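Local coordinates for protein N-alpha-acetyltransferase 35, NatC auxiliary subunit (Saccharomyces cerevisiae, PDB 6YGA) that serves as the auxiliary subunit of the NatC N-terminal acetyltransferase, the complex that acetylates the N-terminal methionine of the L-A virus Gag protein, at residues V80-P85 against I142-V147; I74-N79 against C117-S122; A91-L96 against T218-I223. One frame throughout, in Å; residues are numbered along the deposited sequence.

Contact 1. Residues V80-P85 against I142-V147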
loop_
_atom_site.group_PDB
_atom_site.type_symbol
_atom_site.label_atom_id
_atom_site.label_comp_id
_atom_site.label_asym_id
_atom_site.label_seq_id
_atom_site.Cartn_x
_atom_site.Cartn_y
_atom_site.Cartn_z
ATOM N N VAL B 80 -7.327 -21.116 35.424
ATOM C CA VAL B 80 -7.269 -20.405 36.696
ATOM C C VAL B 80 -8.120 -19.148 36.603
ATOM O O VAL B 80 -8.055 -18.406 35.616
ATOM C CB VAL B 80 -5.810 -20.074 37.065
ATOM C CG1 VAL B 80 -5.743 -19.260 38.348
ATOM C CG2 VAL B 80 -4.998 -21.354 37.198
ATOM N N ALA B 81 -8.939 -18.917 37.627
ATOM C CA ALA B 81 -9.780 -17.725 37.714
ATOM C C ALA B 81 -9.022 -16.686 38.531
ATOM O O ALA B 81 -9.045 -16.714 39.763
ATOM C CB ALA B 81 -11.129 -18.054 38.342
ATOM N N TYR B 82 -8.356 -15.766 37.840
ATOM C CA TYR B 82 -7.523 -14.768 38.497
ATOM C C TYR B 82 -8.380 -13.687 39.144
ATOM O O TYR B 82 -9.400 -13.263 38.592
ATOM C CB TYR B 82 -6.547 -14.153 37.493
ATOM C CG TYR B 82 -5.566 -15.158 36.926
ATOM C CD1 TYR B 82 -5.880 -15.906 35.796
ATOM C CD2 TYR B 82 -4.332 -15.371 37.528
ATOM C CE1 TYR B 82 -4.994 -16.832 35.279
ATOM C CE2 TYR B 82 -3.437 -16.295 37.019
ATOM C CZ TYR B 82 -3.774 -17.021 35.894
ATOM O OH TYR B 82 -2.889 -17.941 35.382
ATOM N N ASP B 83 -7.959 -13.246 40.328
ATOM C CA ASP B 83 -8.634 -12.304 41.209
ATOM C C ASP B 83 -8.062 -10.900 41.047
ATOM O O ASP B 83 -6.847 -10.743 40.872
ATOM C CB ASP B 83 -8.488 -12.745 42.666
ATOM C CG ASP B 83 -8.865 -14.199 42.873
ATOM O OD1 ASP B 83 -10.063 -14.533 42.763
ATOM O OD2 ASP B 83 -7.953 -15.016 43.123
ATOM N N PRO B 84 -8.904 -9.851 41.080
ATOM C CA PRO B 84 -10.372 -9.923 41.162
ATOM C C PRO B 84 -11.036 -10.270 39.823
ATOM O O PRO B 84 -10.679 -9.690 38.799
ATOM C CB PRO B 84 -10.766 -8.515 41.620
ATOM C CG PRO B 84 -9.658 -7.638 41.148
ATOM C CD PRO B 84 -8.410 -8.470 41.241
ATOM N N PRO B 85 -12.005 -11.193 39.846
ATOM C CA PRO B 85 -12.507 -11.759 38.577
ATOM C C PRO B 85 -13.187 -10.756 37.659
ATOM O O PRO B 85 -12.891 -10.729 36.456
ATOM C CB PRO B 85 -13.477 -12.850 39.055
ATOM C CG PRO B 85 -13.010 -13.192 40.435
ATOM C CD PRO B 85 -12.550 -11.893 41.018
ATOM N N ILE B 142 -18.040 -17.912 36.767
ATOM C CA ILE B 142 -18.997 -17.645 35.700
ATOM C C ILE B 142 -18.495 -16.549 34.768
ATOM O O ILE B 142 -18.878 -16.499 33.593
ATOM C CB ILE B 142 -20.373 -17.301 36.299
ATOM C CG1 ILE B 142 -21.471 -17.593 35.280
ATOM C CG2 ILE B 142 -20.434 -15.842 36.751
ATOM C CD1 ILE B 142 -21.518 -19.042 34.844
ATOM N N LEU B 143 -17.637 -15.659 35.265
ATOM C CA LEU B 143 -17.134 -14.575 34.431
ATOM C C LEU B 143 -16.127 -15.089 33.411
ATOM O O LEU B 143 -16.118 -14.642 32.255
ATOM C CB LEU B 143 -16.523 -13.491 35.318
ATOM C CG LEU B 143 -17.482 -12.893 36.352
ATOM C CD1 LEU B 143 -16.726 -11.984 37.298
ATOM C CD2 LEU B 143 -18.616 -12.138 35.670
ATOM N N TYR B 144 -15.285 -16.044 33.811
ATOM C CA TYR B 144 -14.288 -16.595 32.899
ATOM C C TYR B 144 -14.899 -17.592 31.921
ATOM O O TYR B 144 -14.569 -17.574 30.731
ATOM C CB TYR B 144 -13.163 -17.268 33.688
ATOM C CG TYR B 144 -12.176 -16.307 34.310
ATOM C CD1 TYR B 144 -12.420 -15.741 35.553
ATOM C CD2 TYR B 144 -10.996 -15.972 33.656
ATOM C CE1 TYR B 144 -11.522 -14.864 36.127
ATOM C CE2 TYR B 144 -10.090 -15.096 34.222
ATOM C CZ TYR B 144 -10.358 -14.544 35.457
ATOM O OH TYR B 144 -9.461 -13.671 36.027
ATOM N N ASP B 145 -15.787 -18.465 32.402
ATOM C CA ASP B 145 -16.252 -19.579 31.580
ATOM C C ASP B 145 -17.365 -19.164 30.623
ATOM O O ASP B 145 -17.406 -19.634 29.480
ATOM C CB ASP B 145 -16.719 -20.731 32.473
ATOM C CG ASP B 145 -15.642 -21.200 33.439
ATOM O OD1 ASP B 145 -14.746 -20.394 33.763
ATOM O OD2 ASP B 145 -15.688 -22.373 33.869
ATOM N N LYS B 146 -18.273 -18.294 31.062
ATOM C CA LYS B 146 -19.433 -17.915 30.264
ATOM C C LYS B 146 -19.311 -16.528 29.650
ATOM O O LYS B 146 -19.483 -16.373 28.437
ATOM C CB LYS B 146 -20.709 -17.994 31.119
ATOM C CG LYS B 146 -21.835 -18.800 30.481
ATOM C CD LYS B 146 -22.276 -18.184 29.155
ATOM C CE LYS B 146 -23.194 -19.110 28.358
ATOM N NZ LYS B 146 -23.678 -18.462 27.099
ATOM N N VAL B 147 -19.022 -15.506 30.456
ATOM C CA VAL B 147 -18.946 -14.145 29.930
ATOM C C VAL B 147 -17.728 -13.985 29.028
ATOM O O VAL B 147 -17.840 -13.545 27.878
ATOM C CB VAL B 147 -18.937 -13.124 31.082
ATOM C CG1 VAL B 147 -18.810 -11.707 30.537
ATOM C CG2 VAL B 147 -20.196 -13.267 31.917
#

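Contact 2. Residues I74-N79 against C117-S122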
loop_
_atom_site.group_PDB
_atom_site.type_symbol
_atom_site.label_atom_id
_atom_site.label_comp_id
_atom_site.label_asym_id
_atom_site.label_seq_id
_atom_site.Cartn_x
_atom_site.Cartn_y
_atom_site.Cartn_z
ATOM N N ILE B 74 4.990 -17.820 30.844
ATOM C CA ILE B 74 5.211 -19.241 30.600
ATOM C C ILE B 74 4.165 -20.080 31.325
ATOM O O ILE B 74 3.662 -21.072 30.783
ATOM C CB ILE B 74 6.641 -19.637 31.018
ATOM C CG1 ILE B 74 7.674 -18.938 30.132
ATOM C CG2 ILE B 74 6.825 -21.146 30.950
ATOM C CD1 ILE B 74 9.112 -19.159 30.565
ATOM N N GLU B 75 3.810 -19.691 32.547
ATOM C CA GLU B 75 2.960 -20.500 33.410
ATOM C C GLU B 75 1.485 -20.122 33.340
ATOM O O GLU B 75 0.680 -20.720 34.063
ATOM C CB GLU B 75 3.436 -20.397 34.866
ATOM C CG GLU B 75 4.900 -20.766 35.088
ATOM C CD GLU B 75 5.199 -22.227 34.796
ATOM O OE1 GLU B 75 4.253 -23.042 34.769
ATOM O OE2 GLU B 75 6.386 -22.560 34.594
ATOM N N PHE B 76 1.108 -19.156 32.503
ATOM C CA PHE B 76 -0.281 -18.715 32.461
ATOM C C PHE B 76 -1.207 -19.876 32.120
ATOM O O PHE B 76 -0.967 -20.623 31.165
ATOM C CB PHE B 76 -0.465 -17.585 31.445
ATOM C CG PHE B 76 -1.844 -16.981 31.466
ATOM C CD1 PHE B 76 -2.869 -17.528 30.710
ATOM C CD2 PHE B 76 -2.121 -15.879 32.260
ATOM C CE1 PHE B 76 -4.137 -16.985 30.738
ATOM C CE2 PHE B 76 -3.390 -15.330 32.291
ATOM C CZ PHE B 76 -4.398 -15.884 31.529
ATOM N N ASP B 77 -2.274 -20.017 32.902
ATOM C CA ASP B 77 -3.244 -21.091 32.739
ATOM C C ASP B 77 -4.625 -20.489 32.535
ATOM O O ASP B 77 -5.077 -19.673 33.343
ATOM C CB ASP B 77 -3.239 -22.024 33.954
ATOM C CG ASP B 77 -4.014 -23.310 33.710
ATOM O OD1 ASP B 77 -5.177 -23.243 33.262
ATOM O OD2 ASP B 77 -3.449 -24.395 33.963
ATOM N N VAL B 78 -5.296 -20.908 31.459
ATOM C CA VAL B 78 -6.628 -20.390 31.169
ATOM C C VAL B 78 -7.646 -20.871 32.196
ATOM O O VAL B 78 -8.663 -20.202 32.427
ATOM C CB VAL B 78 -7.045 -20.779 29.740
ATOM C CG1 VAL B 78 -6.297 -19.935 28.722
ATOM C CG2 VAL B 78 -6.787 -22.257 29.502
ATOM N N ASN B 79 -7.402 -22.023 32.830
ATOM C CA ASN B 79 -8.365 -22.595 33.766
ATOM C C ASN B 79 -8.329 -21.936 35.139
ATOM O O ASN B 79 -9.222 -22.193 35.952
ATOM C CB ASN B 79 -8.136 -24.104 33.922
ATOM C CG ASN B 79 -8.101 -24.833 32.592
ATOM O OD1 ASN B 79 -9.132 -25.017 31.943
ATOM N ND2 ASN B 79 -6.910 -25.258 32.182
ATOM N N CYS B 117 -3.553 -13.282 22.530
ATOM C CA CYS B 117 -4.356 -13.689 23.676
ATOM C C CYS B 117 -4.358 -15.208 23.813
ATOM O O CYS B 117 -4.608 -15.929 22.842
ATOM C CB CYS B 117 -5.786 -13.167 23.521
ATOM S SG CYS B 117 -6.948 -13.676 24.813
ATOM N N ARG B 118 -4.091 -15.696 25.027
ATOM C CA ARG B 118 -4.090 -17.139 25.252
ATOM C C ARG B 118 -5.489 -17.736 25.184
ATOM O O ARG B 118 -5.624 -18.939 24.936
ATOM C CB ARG B 118 -3.446 -17.463 26.601
ATOM C CG ARG B 118 -1.979 -17.083 26.682
ATOM C CD ARG B 118 -1.162 -17.851 25.660
ATOM N NE ARG B 118 -1.213 -19.289 25.904
ATOM C CZ ARG B 118 -0.400 -19.933 26.735
ATOM N NH1 ARG B 118 0.532 -19.268 27.404
ATOM N NH2 ARG B 118 -0.515 -21.243 26.895
ATOM N N TYR B 119 -6.529 -16.926 25.397
ATOM C CA TYR B 119 -7.889 -17.449 25.347
ATOM C C TYR B 119 -8.331 -17.700 23.911
ATOM O O TYR B 119 -8.977 -18.714 23.626
ATOM C CB TYR B 119 -8.848 -16.490 26.048
ATOM C CG TYR B 119 -8.630 -16.398 27.541
ATOM C CD1 TYR B 119 -9.199 -17.325 28.404
ATOM C CD2 TYR B 119 -7.850 -15.388 28.086
ATOM C CE1 TYR B 119 -9.000 -17.248 29.770
ATOM C CE2 TYR B 119 -7.645 -15.301 29.451
ATOM C CZ TYR B 119 -8.223 -16.234 30.287
ATOM O OH TYR B 119 -8.026 -16.158 31.646
ATOM N N THR B 120 -7.991 -16.788 22.994
ATOM C CA THR B 120 -8.333 -16.995 21.591
ATOM C C THR B 120 -7.578 -18.186 21.016
ATOM O O THR B 120 -8.125 -18.939 20.203
ATOM C CB THR B 120 -8.042 -15.731 20.778
ATOM O OG1 THR B 120 -6.632 -15.480 20.770
ATOM C CG2 THR B 120 -8.754 -14.528 21.376
ATOM N N GLU B 121 -6.321 -18.367 21.426
ATOM C CA GLU B 121 -5.577 -19.555 21.022
ATOM C C GLU B 121 -6.244 -20.816 21.552
ATOM O O GLU B 121 -6.331 -21.826 20.843
ATOM C CB GLU B 121 -4.130 -19.458 21.518
ATOM C CG GLU B 121 -3.126 -20.376 20.813
ATOM C CD GLU B 121 -3.081 -21.781 21.385
ATOM O OE1 GLU B 121 -3.703 -22.023 22.441
ATOM O OE2 GLU B 121 -2.416 -22.645 20.773
ATOM N N SER B 122 -6.725 -20.776 22.797
ATOM C CA SER B 122 -7.336 -21.956 23.399
ATOM C C SER B 122 -8.635 -22.324 22.689
ATOM O O SER B 122 -8.877 -23.498 22.383
ATOM C CB SER B 122 -7.577 -21.713 24.891
ATOM O OG SER B 122 -8.054 -22.883 25.535
#

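Contact 3. Residues A91-L96 against T218-I223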
loop_
_atom_site.group_PDB
_atom_site.type_symbol
_atom_site.label_atom_id
_atom_site.label_comp_id
_atom_site.label_asym_id
_atom_site.label_seq_id
_atom_site.Cartn_x
_atom_site.Cartn_y
_atom_site.Cartn_z
ATOM N N ALA B 91 -10.744 -6.395 32.126
ATOM C CA ALA B 91 -9.465 -5.959 31.571
ATOM C C ALA B 91 -9.030 -6.849 30.414
ATOM O O ALA B 91 -8.439 -6.366 29.441
ATOM C CB ALA B 91 -8.397 -5.935 32.663
ATOM N N ILE B 92 -9.305 -8.153 30.506
ATOM C CA ILE B 92 -8.992 -9.067 29.410
ATOM C C ILE B 92 -9.799 -8.705 28.168
ATOM O O ILE B 92 -9.256 -8.597 27.063
ATOM C CB ILE B 92 -9.242 -10.523 29.844
ATOM C CG1 ILE B 92 -8.179 -10.988 30.841
ATOM C CG2 ILE B 92 -9.259 -11.454 28.647
ATOM C CD1 ILE B 92 -8.437 -12.377 31.396
ATOM N N ALA B 93 -11.109 -8.506 28.334
ATOM C CA ALA B 93 -11.950 -8.171 27.190
ATOM C C ALA B 93 -11.560 -6.823 26.596
ATOM O O ALA B 93 -11.560 -6.654 25.372
ATOM C CB ALA B 93 -13.422 -8.172 27.599
ATOM N N ASP B 94 -11.217 -5.854 27.447
ATOM C CA ASP B 94 -10.846 -4.534 26.950
ATOM C C ASP B 94 -9.604 -4.597 26.071
ATOM O O ASP B 94 -9.583 -4.038 24.969
ATOM C CB ASP B 94 -10.623 -3.580 28.120
ATOM C CG ASP B 94 -9.846 -2.349 27.718
ATOM O OD1 ASP B 94 -10.364 -1.560 26.903
ATOM O OD2 ASP B 94 -8.715 -2.175 28.217
ATOM N N ARG B 95 -8.552 -5.268 26.545
ATOM C CA ARG B 95 -7.317 -5.333 25.771
ATOM C C ARG B 95 -7.524 -6.095 24.469
ATOM O O ARG B 95 -6.928 -5.754 23.440
ATOM C CB ARG B 95 -6.205 -5.968 26.604
ATOM C CG ARG B 95 -4.948 -6.274 25.811
ATOM C CD ARG B 95 -3.715 -6.270 26.689
ATOM N NE ARG B 95 -2.523 -6.601 25.918
ATOM C CZ ARG B 95 -1.278 -6.477 26.368
ATOM N NH1 ARG B 95 -1.054 -6.022 27.593
ATOM N NH2 ARG B 95 -0.258 -6.805 25.589
ATOM N N LEU B 96 -8.373 -7.124 24.489
ATOM C CA LEU B 96 -8.657 -7.863 23.264
ATOM C C LEU B 96 -9.322 -6.970 22.222
ATOM O O LEU B 96 -8.989 -7.042 21.033
ATOM C CB LEU B 96 -9.529 -9.077 23.576
ATOM C CG LEU B 96 -9.953 -9.919 22.371
ATOM C CD1 LEU B 96 -8.746 -10.542 21.687
ATOM C CD2 LEU B 96 -10.948 -10.984 22.792
ATOM N N THR B 218 -20.048 -1.798 34.259
ATOM C CA THR B 218 -20.512 -0.996 33.131
ATOM C C THR B 218 -19.603 -1.178 31.923
ATOM O O THR B 218 -20.078 -1.302 30.788
ATOM C CB THR B 218 -20.583 0.480 33.527
ATOM O OG1 THR B 218 -21.256 0.611 34.785
ATOM C CG2 THR B 218 -21.334 1.280 32.476
HETATM N N MSE B 219 -18.292 -1.205 32.150
HETATM C CA MSE B 219 -17.316 -1.456 31.094
HETATM C C MSE B 219 -17.588 -2.766 30.362
HETATM O O MSE B 219 -17.590 -2.814 29.131
HETATM C CB MSE B 219 -15.906 -1.485 31.679
HETATM C CG MSE B 219 -15.197 -0.148 31.676
HETATM SE SE MSE B 219 -14.288 0.172 29.984
HETATM C CE MSE B 219 -12.919 -1.222 30.122
ATOM N N LEU B 220 -17.811 -3.829 31.137
ATOM C CA LEU B 220 -18.012 -5.147 30.547
ATOM C C LEU B 220 -19.321 -5.211 29.768
ATOM O O LEU B 220 -19.399 -5.882 28.733
ATOM C CB LEU B 220 -17.972 -6.217 31.638
ATOM C CG LEU B 220 -17.756 -7.656 31.175
ATOM C CD1 LEU B 220 -16.548 -7.735 30.260
ATOM C CD2 LEU B 220 -17.583 -8.580 32.375
ATOM N N LYS B 221 -20.359 -4.520 30.247
ATOM C CA LYS B 221 -21.610 -4.453 29.497
ATOM C C LYS B 221 -21.409 -3.768 28.150
ATOM O O LYS B 221 -21.916 -4.238 27.124
ATOM C CB LYS B 221 -22.676 -3.724 30.315
ATOM C CG LYS B 221 -23.054 -4.407 31.625
ATOM C CD LYS B 221 -24.137 -3.624 32.357
ATOM C CE LYS B 221 -25.393 -3.488 31.507
ATOM N NZ LYS B 221 -26.395 -2.578 32.130
ATOM N N HIS B 222 -20.668 -2.657 28.129
ATOM C CA HIS B 222 -20.437 -1.959 26.866
ATOM C C HIS B 222 -19.544 -2.773 25.940
ATOM O O HIS B 222 -19.761 -2.795 24.723
ATOM C CB HIS B 222 -19.827 -0.581 27.118
ATOM C CG HIS B 222 -20.819 0.454 27.551
ATOM N ND1 HIS B 222 -20.797 1.026 28.805
ATOM C CD2 HIS B 222 -21.858 1.026 26.896
ATOM C CE1 HIS B 222 -21.782 1.901 28.906
ATOM N NE2 HIS B 222 -22.441 1.920 27.762
ATOM N N ILE B 223 -18.528 -3.437 26.495
ATOM C CA ILE B 223 -17.660 -4.295 25.690
ATOM C C ILE B 223 -18.477 -5.393 25.021
ATOM O O ILE B 223 -18.325 -5.665 23.823
ATOM C CB ILE B 223 -16.532 -4.880 26.560
ATOM C CG1 ILE B 223 -15.492 -3.808 26.885
ATOM C CG2 ILE B 223 -15.878 -6.065 25.876
ATOM C CD1 ILE B 223 -14.386 -4.295 27.795
#

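Contact 1. Residues V80-P85 against I142-V147
One hydrogen bond between a side chain and the main chain gives this contact its direction. Tyr144, on the first turn of helix 142-167, donates its phenol OH to the carbonyl O of Tyr82, 2.6 Å away. The C=O...OH angle of 114° and the approach in the plane of the carbonyl bring the hydroxyl onto a lone pair of Tyr82 O. A tyrosine suits the place because its ring spans the gap between helix and loop and still carries a donor at its far end. With CG anti to the carbonyl carbon (chi1 -77°), the ring is sent out toward the loop.

The apolar contacts involve one face and one edge of that ring, and the neighbouring leucine. Ala81 lies over the face in a CH-pi contact, its CA 3.9 Å from the ring centroid and 20° off the normal; with only a methyl as side chain, this residue lets its backbone come down onto the ring. Pro85 CB meets the edge, 4.1 Å from Tyr144 CE1. The same Pro85 CB touches Leu143 CD1 at 3.8 Å, so adjacent helix residues share one proline.

The backbone turns into the next helix through two prolines. The peptide bond before Pro84 is cis, Pro84 takes the N-cap position, and Pro85 begins helix 85-104, in the first turn, where the missing N-H of proline costs no helical bond. Leu143 and Tyr144 also pack on Val89 of that helix. The whole is a helix-to-loop contact in the Mak10 family region, in which a tyrosine hydroxyl bonds to the main chain of the loop that leads, through Pro84 and Pro85, into helix 85-104.

Contact 2. Residues I74-N79 against C117-S122
Where the chain leaves helix 71-75, the segment 74-79, which includes an Asx turn at Asp77, packs against the first turn of helix 118-129. Four side chains set the arrangement, with Tyr119 in the middle. Its ring stands nearly perpendicular to that of Phe76, the planes at 85° and the centroids 5.9 Å apart. Phe76 CG is anti to the backbone N (chi1 -173°), which carries the ring toward the helix until CZ lies 3.6 Å from Tyr119 OH. That hydroxyl is buried here and has no polar partner in the model.

Val78 lies over one face of the Tyr119 ring with CG1, 4.2 Å from the centroid in a CH-pi contact; its other methyl, CG2, diverges toward Ser122. Arg118 runs past Phe76 in the opposite sense and meets the ring with its aliphatic CB and CG, the latter 4.1 Å from Phe76 CD1. Bent at chi2 and chi3, it carries its guanidinium to a cation-pi contact with Tyr276. Trp137 meets Tyr119 edge-to-face. At the helix start Cys117 is the N-cap: its SG accepts a weak bond from Tyr119 N at 3.3 Å and lies in the plane of the Tyr119 ring, at its edge.

Contact 3. Residues A91-L96 against T218-I223
Ile223 is the residue that carries helix 215-231 onto helix 85-104, and its CA lies 6.9 Å from the CA of Asp94. From CB, which points toward the other helix, the side chain divides. The short branch, CG2, is anti to the backbone N and ends against the methyl of Ala93, 3.7 Å from its CB. The long branch leaves through CG1, anti to the carbonyl carbon (chi1 -74°), and with chi2 extended at 177° it delivers CD1 onto the backbone of the facing helix, 3.5 Å from Asp94 N. The same methyl reaches Asp94 CB at 3.8 Å. A beta-branched residue with one long arm can thus touch two successive residues, and the small Ala93 gives CG2 a methyl to rest on.

Flanking residues extend the apolar patch. Leu220 brings CD1 to Ala93 CB, and the selenomethionine Met219, bent at chi2 and chi3, sets CE 3.9 Å from Asp94 CB. The carboxylate of Asp94 is buried but provided for: OD1 is hydrogen-bonded to Tyr297 OH and OD2 forms a salt bridge with Arg98.

The two axes come within 9.8 Å and cross at 42°, their N-to-C directions running broadly the same way. Within this all-helical region helix 245-260 packs on Met219, and helix 142-167 meets both partners, through Leu148 on Ile92 and Val147 on Leu220.

Contacts 1 and 3 both involve helix 85-104: contact 1 joins the loop leading into it to the start of helix 142-167, while contact 3 buries it deeper along its length against helix 215-231. Contact 2 joins the end of helix 71-75 and the residues after it to helix 118-129. Contacts 1 and 2 are partly buried and built on aromatic rings; in contact 1 a hydroxyl also bonds to the main chain, while in contact 2 the rings and Val78 meet by apolar contact. Contact 3 is fully buried and aliphatic. Contacts 1 and 2 also touch directly, Tyr82 packing on Phe76 and Tyr144 on Tyr119. Ile92, from the segment 91-96, reaches both Tyr119 and Tyr144, so the three form one continuous region.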